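Local structure of Alpha/beta hydrolase (Pseudomonas aeruginosa PAO1, 4R1D) at residues A330-G335 against T499-S504; W338-D343 against W440-W445. The protein is probably a lipase of the alpha/beta hydrolase fold that binds calcium and acts as a type VI secretion effector, held in complex with its inhibitor protein Tli4. All coordinates share one frame; numbering follows the deposited sequence.

Interaction 1 of 2, residues A330-G335 against T499-S504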
loop_
_atom_site.group_PDB
_atom_site.type_symbol
_atom_site.label_atom_id
_atom_site.label_comp_id
_atom_site.label_asym_id
_atom_site.label_seq_id
_atom_site.Cartn_x
_atom_site.Cartn_y
_atom_site.Cartn_z
ATOM N N ALA A 330 -7.471 -17.355 -11.805
ATOM C CA ALA A 330 -7.833 -18.684 -12.315
ATOM C C ALA A 330 -7.035 -19.045 -13.569
ATOM O O ALA A 330 -6.861 -20.221 -13.881
ATOM C CB ALA A 330 -9.342 -18.758 -12.619
ATOM N N GLU A 331 -6.571 -18.028 -14.289
ATOM C CA GLU A 331 -5.858 -18.214 -15.560
ATOM C C GLU A 331 -4.343 -18.326 -15.393
ATOM O O GLU A 331 -3.611 -18.636 -16.335
ATOM C CB GLU A 331 -6.174 -17.056 -16.509
ATOM C CG GLU A 331 -7.613 -17.017 -17.016
ATOM C CD GLU A 331 -8.590 -16.451 -15.996
ATOM O OE1 GLU A 331 -8.200 -15.558 -15.205
ATOM O OE2 GLU A 331 -9.759 -16.897 -15.988
ATOM N N TYR A 332 -3.872 -18.038 -14.192
ATOM C CA TYR A 332 -2.451 -18.107 -13.867
ATOM C C TYR A 332 -1.908 -19.483 -14.227
ATOM O O TYR A 332 -2.529 -20.486 -13.900
ATOM C CB TYR A 332 -2.345 -17.897 -12.362
ATOM C CG TYR A 332 -0.982 -17.956 -11.728
ATOM C CD1 TYR A 332 -0.182 -16.824 -11.654
ATOM C CD2 TYR A 332 -0.529 -19.122 -11.120
ATOM C CE1 TYR A 332 1.042 -16.867 -11.015
ATOM C CE2 TYR A 332 0.688 -19.172 -10.480
ATOM C CZ TYR A 332 1.475 -18.037 -10.436
ATOM O OH TYR A 332 2.693 -18.068 -9.805
ATOM N N ARG A 333 -0.763 -19.532 -14.903
ATOM C CA ARG A 333 -0.128 -20.815 -15.225
ATOM C C ARG A 333 -1.070 -21.660 -16.093
ATOM O O ARG A 333 -1.082 -22.892 -16.012
ATOM C CB ARG A 333 0.245 -21.540 -13.926
ATOM C CG ARG A 333 1.323 -22.617 -14.054
ATOM C CD ARG A 333 1.920 -22.924 -12.690
ATOM N NE ARG A 333 2.838 -24.056 -12.718
ATOM C CZ ARG A 333 3.657 -24.377 -11.725
ATOM N NH1 ARG A 333 3.713 -23.626 -10.618
ATOM N NH2 ARG A 333 4.434 -25.444 -11.846
ATOM N N GLU A 334 -1.852 -20.977 -16.925
ATOM C CA GLU A 334 -2.810 -21.618 -17.819
ATOM C C GLU A 334 -3.720 -22.594 -17.061
ATOM O O GLU A 334 -4.109 -23.639 -17.589
ATOM C CB GLU A 334 -2.077 -22.330 -18.975
ATOM C CG GLU A 334 -1.240 -21.396 -19.876
ATOM C CD GLU A 334 -0.317 -22.144 -20.841
ATOM O OE1 GLU A 334 0.368 -23.098 -20.407
ATOM O OE2 GLU A 334 -0.263 -21.773 -22.037
ATOM N N GLY A 335 -4.051 -22.248 -15.820
ATOM C CA GLY A 335 -4.961 -23.040 -15.010
ATOM C C GLY A 335 -4.327 -24.216 -14.282
ATOM O O GLY A 335 -5.007 -24.933 -13.542
ATOM N N THR A 499 9.948 -12.130 -7.514
ATOM C CA THR A 499 8.593 -11.819 -7.064
ATOM C C THR A 499 7.512 -12.293 -8.030
ATOM O O THR A 499 6.453 -12.738 -7.595
ATOM C CB THR A 499 8.420 -10.316 -6.806
ATOM O OG1 THR A 499 9.089 -9.978 -5.592
ATOM C CG2 THR A 499 6.936 -9.962 -6.675
ATOM N N VAL A 500 7.786 -12.196 -9.330
ATOM C CA VAL A 500 6.843 -12.624 -10.362
ATOM C C VAL A 500 7.381 -13.869 -11.083
ATOM O O VAL A 500 8.373 -13.791 -11.792
ATOM C CB VAL A 500 6.615 -11.490 -11.389
ATOM C CG1 VAL A 500 5.690 -11.932 -12.543
ATOM C CG2 VAL A 500 6.038 -10.247 -10.679
ATOM N N PRO A 501 6.729 -15.023 -10.887
ATOM C CA PRO A 501 7.173 -16.221 -11.621
ATOM C C PRO A 501 6.998 -15.994 -13.109
ATOM O O PRO A 501 6.098 -15.275 -13.523
ATOM C CB PRO A 501 6.201 -17.302 -11.149
ATOM C CG PRO A 501 5.816 -16.852 -9.762
ATOM C CD PRO A 501 5.719 -15.342 -9.863
ATOM N N THR A 502 7.848 -16.611 -13.915
ATOM C CA THR A 502 7.720 -16.499 -15.353
ATOM C C THR A 502 6.292 -16.855 -15.824
ATOM O O THR A 502 5.785 -16.267 -16.779
ATOM C CB THR A 502 8.796 -17.371 -16.047
ATOM O OG1 THR A 502 10.085 -17.028 -15.515
ATOM C CG2 THR A 502 8.803 -17.138 -17.549
ATOM N N ASP A 503 5.646 -17.809 -15.146
ATOM C CA ASP A 503 4.247 -18.150 -15.418
ATOM C C ASP A 503 3.420 -16.900 -15.703
ATOM O O ASP A 503 2.667 -16.837 -16.666
ATOM C CB ASP A 503 3.608 -18.837 -14.199
ATOM C CG ASP A 503 4.111 -20.248 -13.980
ATOM O OD1 ASP A 503 4.300 -20.966 -14.981
ATOM O OD2 ASP A 503 4.302 -20.636 -12.802
ATOM N N SER A 504 3.571 -15.916 -14.824
ATOM C CA SER A 504 2.770 -14.690 -14.835
ATOM C C SER A 504 3.441 -13.619 -15.706
ATOM O O SER A 504 2.780 -12.899 -16.452
ATOM C CB SER A 504 2.598 -14.205 -13.380
ATOM O OG SER A 504 1.922 -12.945 -13.290
HETATM O O HOH W 1 3.522 -20.450 -10.149
HETATM O O HOH W 2 -0.078 -16.992 -16.130
#

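Interaction 2 of 2, residues W338-D343 against W440-W445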
loop_
_atom_site.group_PDB
_atom_site.type_symbol
_atom_site.label_atom_id
_atom_site.label_comp_id
_atom_site.label_asym_id
_atom_site.label_seq_id
_atom_site.Cartn_x
_atom_site.Cartn_y
_atom_site.Cartn_z
ATOM N N TRP A 338 -0.048 -24.836 -8.708
ATOM C CA TRP A 338 1.198 -24.228 -8.268
ATOM C C TRP A 338 1.474 -24.500 -6.796
ATOM O O TRP A 338 2.528 -24.169 -6.286
ATOM C CB TRP A 338 1.175 -22.723 -8.540
ATOM C CG TRP A 338 -0.042 -21.992 -8.023
ATOM C CD1 TRP A 338 -1.176 -21.693 -8.723
ATOM C CD2 TRP A 338 -0.228 -21.444 -6.711
ATOM N NE1 TRP A 338 -2.053 -20.993 -7.929
ATOM C CE2 TRP A 338 -1.499 -20.837 -6.688
ATOM C CE3 TRP A 338 0.556 -21.416 -5.554
ATOM C CZ2 TRP A 338 -2.006 -20.197 -5.548
ATOM C CZ3 TRP A 338 0.047 -20.785 -4.419
ATOM C CH2 TRP A 338 -1.220 -20.185 -4.433
ATOM N N LEU A 339 0.517 -25.114 -6.108
ATOM C CA LEU A 339 0.679 -25.385 -4.692
ATOM C C LEU A 339 0.685 -26.885 -4.535
ATOM O O LEU A 339 -0.329 -27.534 -4.785
ATOM C CB LEU A 339 -0.482 -24.794 -3.890
ATOM C CG LEU A 339 -0.514 -25.131 -2.392
ATOM C CD1 LEU A 339 0.697 -24.567 -1.657
ATOM C CD2 LEU A 339 -1.799 -24.630 -1.730
ATOM N N PHE A 340 1.825 -27.427 -4.136
ATOM C CA PHE A 340 2.028 -28.874 -4.148
ATOM C C PHE A 340 2.274 -29.444 -2.761
ATOM O O PHE A 340 3.132 -28.967 -2.020
ATOM C CB PHE A 340 3.210 -29.235 -5.053
ATOM C CG PHE A 340 3.102 -28.685 -6.443
ATOM C CD1 PHE A 340 2.373 -29.353 -7.415
ATOM C CD2 PHE A 340 3.725 -27.491 -6.779
ATOM C CE1 PHE A 340 2.277 -28.855 -8.697
ATOM C CE2 PHE A 340 3.635 -26.980 -8.055
ATOM C CZ PHE A 340 2.908 -27.664 -9.028
ATOM N N LEU A 341 1.529 -30.492 -2.418
ATOM C CA LEU A 341 1.738 -31.202 -1.174
ATOM C C LEU A 341 2.478 -32.495 -1.503
ATOM O O LEU A 341 1.926 -33.368 -2.170
ATOM C CB LEU A 341 0.391 -31.517 -0.522
ATOM C CG LEU A 341 -0.274 -30.466 0.380
ATOM C CD1 LEU A 341 -0.030 -29.021 -0.060
ATOM C CD2 LEU A 341 -1.764 -30.748 0.532
ATOM N N CYS A 342 3.725 -32.605 -1.049
ATOM C CA CYS A 342 4.607 -33.709 -1.445
ATOM C C CYS A 342 5.096 -34.493 -0.238
ATOM O O CYS A 342 5.094 -33.987 0.887
ATOM C CB CYS A 342 5.830 -33.170 -2.190
ATOM S SG CYS A 342 5.456 -32.234 -3.684
ATOM N N ASP A 343 5.533 -35.727 -0.477
ATOM C CA ASP A 343 6.112 -36.533 0.585
ATOM C C ASP A 343 7.618 -36.271 0.702
ATOM O O ASP A 343 8.174 -35.453 -0.041
ATOM C CB ASP A 343 5.818 -38.029 0.374
ATOM C CG ASP A 343 6.450 -38.593 -0.897
ATOM O OD1 ASP A 343 7.459 -38.044 -1.391
ATOM O OD2 ASP A 343 5.943 -39.618 -1.400
ATOM N N TRP A 440 9.510 -18.599 -5.655
ATOM C CA TRP A 440 8.426 -19.396 -5.070
ATOM C C TRP A 440 7.449 -19.889 -6.130
ATOM O O TRP A 440 6.247 -20.037 -5.876
ATOM C CB TRP A 440 7.701 -18.597 -3.972
ATOM C CG TRP A 440 8.644 -18.252 -2.878
ATOM C CD1 TRP A 440 9.179 -17.029 -2.606
ATOM C CD2 TRP A 440 9.228 -19.166 -1.944
ATOM N NE1 TRP A 440 10.050 -17.119 -1.541
ATOM C CE2 TRP A 440 10.094 -18.423 -1.117
ATOM C CE3 TRP A 440 9.094 -20.540 -1.719
ATOM C CZ2 TRP A 440 10.825 -19.007 -0.087
ATOM C CZ3 TRP A 440 9.816 -21.121 -0.698
ATOM C CH2 TRP A 440 10.675 -20.359 0.107
ATOM N N ARG A 441 7.979 -20.177 -7.313
ATOM C CA ARG A 441 7.140 -20.517 -8.453
ATOM C C ARG A 441 6.383 -21.826 -8.210
ATOM O O ARG A 441 5.204 -21.941 -8.543
ATOM C CB ARG A 441 7.987 -20.588 -9.720
ATOM C CG ARG A 441 7.179 -20.819 -10.983
ATOM C CD ARG A 441 7.127 -22.316 -11.368
ATOM N NE ARG A 441 6.325 -22.485 -12.567
ATOM C CZ ARG A 441 6.541 -23.393 -13.519
ATOM N NH1 ARG A 441 7.554 -24.248 -13.431
ATOM N NH2 ARG A 441 5.739 -23.423 -14.568
ATOM N N ASP A 442 7.070 -22.817 -7.651
ATOM C CA ASP A 442 6.393 -24.001 -7.137
ATOM C C ASP A 442 6.356 -23.859 -5.641
ATOM O O ASP A 442 7.401 -23.797 -4.994
ATOM C CB ASP A 442 7.140 -25.290 -7.500
ATOM C CG ASP A 442 7.116 -25.576 -8.983
ATOM O OD1 ASP A 442 6.156 -25.149 -9.652
ATOM O OD2 ASP A 442 8.053 -26.231 -9.488
ATOM N N LEU A 443 5.153 -23.778 -5.088
ATOM C CA LEU A 443 5.004 -23.605 -3.667
ATOM C C LEU A 443 4.816 -25.009 -3.122
ATOM O O LEU A 443 3.783 -25.629 -3.353
ATOM C CB LEU A 443 3.788 -22.733 -3.370
ATOM C CG LEU A 443 3.754 -22.008 -2.023
ATOM C CD1 LEU A 443 4.025 -22.980 -0.886
ATOM C CD2 LEU A 443 4.767 -20.887 -2.015
ATOM N N ILE A 444 5.820 -25.508 -2.411
ATOM C CA ILE A 444 5.834 -26.910 -1.994
ATOM C C ILE A 444 5.829 -27.095 -0.486
ATOM O O ILE A 444 6.689 -26.579 0.216
ATOM C CB ILE A 444 7.077 -27.630 -2.543
ATOM C CG1 ILE A 444 7.113 -27.556 -4.071
ATOM C CG2 ILE A 444 7.109 -29.082 -2.054
ATOM C CD1 ILE A 444 8.542 -27.642 -4.643
ATOM N N TRP A 445 4.846 -27.845 0.008
ATOM C CA TRP A 445 4.834 -28.282 1.392
ATOM C C TRP A 445 5.334 -29.713 1.347
ATOM O O TRP A 445 4.678 -30.578 0.765
ATOM C CB TRP A 445 3.411 -28.320 1.934
ATOM C CG TRP A 445 2.821 -27.014 2.390
ATOM C CD1 TRP A 445 1.886 -26.258 1.730
ATOM C CD2 TRP A 445 3.068 -26.350 3.631
ATOM N NE1 TRP A 445 1.552 -25.156 2.482
ATOM C CE2 TRP A 445 2.264 -25.189 3.652
ATOM C CE3 TRP A 445 3.891 -26.619 4.729
ATOM C CZ2 TRP A 445 2.266 -24.297 4.723
ATOM C CZ3 TRP A 445 3.891 -25.734 5.793
ATOM C CH2 TRP A 445 3.091 -24.579 5.776
#

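Interaction 1 of 2, residues A330-G335 against T499-S504
Tyr332 reaches across to Pro501 and Ser504 with the outer half of its side chain. CG stands anti to the backbone N (chi1 178°), and at the far end of the ring OH lies 3.4 Å from Pro501 CG, the phenol axis crossing the pyrrolidine at about a right angle. Ring atom CE1 lies 3.9 Å from Ser504 CB, the methylene meeting the ring obliquely, while Ser504 OG is taken up by the backbone of Thr285 and Gly286. Next in the chain, Arg333 lays its extended aliphatic part over the carboxylate of Asp503, with CD 3.3 Å from OD2. The guanidinium and carboxylate planes are only 28° apart, yet the oxygen lies well out of the guanidinium plane. The long 3.7 Å salt bridge from Arg333 NE to Asp503 OD2 is therefore an attraction of charges, with no N-H aimed at the oxygen. The stronger partners lie outside: Asp442 and Asp490 for Arg333, Arg441 for Asp503. Two waters supply the hydrogen bonds that link the segments, beside the long salt bridge. One accepts from Tyr332 OH at 2.5 Å and from Arg333 NH1, and donates to Asp503 OD2 at 2.8 Å, tying three side chains together; the other bridges Arg333 N and Asp503 O. Beyond Arg333 the loop curls away, Gly335 N bonding back to Tyr332 O at 3.0 Å. All five touching residues are buried, and Pro501 holds the N-cap position of helix 502-505. The arrangement is a loop packed on the first turn of a short helix through water bridges and a long salt bridge, away from the calcium site.

Interaction 2 of 2, residues W338-D343 against W440-W445
Trp445 and Leu341 pair in parallel register, and their side chains run side by side in the same direction from one face of the sheet. Leu341 CD1 comes within 3.8 Å of Trp445 CD1, on the pyrrole part of the indole. Leu339 CD1 approaches that same indole carbon at 4.0 Å, so two leucine methyls meet one ring atom. Trp445 NE1 is hydrogen-bonded to Tyr291 OH. Phe340 emerges on the opposite face, its CG anti to the carbonyl carbon. The ring reaches Asp442, just before the partner strand, obliquely, with CE2 3.5 Å from Asp442 OD1 and the ring and carboxylate planes 89° apart; that oxygen is also paired with Arg333. On this second face, Cys342 SG touches Ile444 CG2. Leu443, back on the Trp445 face, touches two residues of the other strand segment: its CD1 meets Leu339 CD1 at 3.8 Å, and its CB lies at the edge of the Trp338 indole, near the ring plane, 4.1 Å from CE3. The backbones supply the frame. Phe340 both gives and receives, N to Leu443 O at 2.8 Å and O from Trp445 N, while Leu443 N to Trp338 O and Cys342 N to Trp445 O extend the ladder at either end. The four bonds are nearly straight, and the strand axes diverge by only 24°. This pair forms the centre of a small mixed sheet. Strand 358-359 flanks 339-342, where Trp338 and Leu339 both face Tyr359 in a classic beta bulge; strand 477-479 borders 443-446, and helices 289-296 and 365-370 pack on the face carrying Leu339.

Overall arrangement
Interactions 1 and 2 have centres about 14 Å apart and meet through two salt bridges. Arg333 NH2 of interaction 1 lies 2.8 Å from Asp442 OD1 of interaction 2, and Asp503 OD2 lies 2.8 Å from Arg441 NE. Each contact thus contributes one arginine and one aspartate to a buried charge network. Arg333 NH1 also packs 3.4 Å from Trp338 CB, and the Trp338 and Tyr332 rings meet edge-to-face. Along the chain, interaction 2 is nested within the loop closed by interaction 1. The salt bridges join the start of helix 502-505 and the loop before strand 339-342 to the loop leading into strand 443-446. Both contacts lie away from the calcium site of Glu152, Asp156, Phe202 and Asp203.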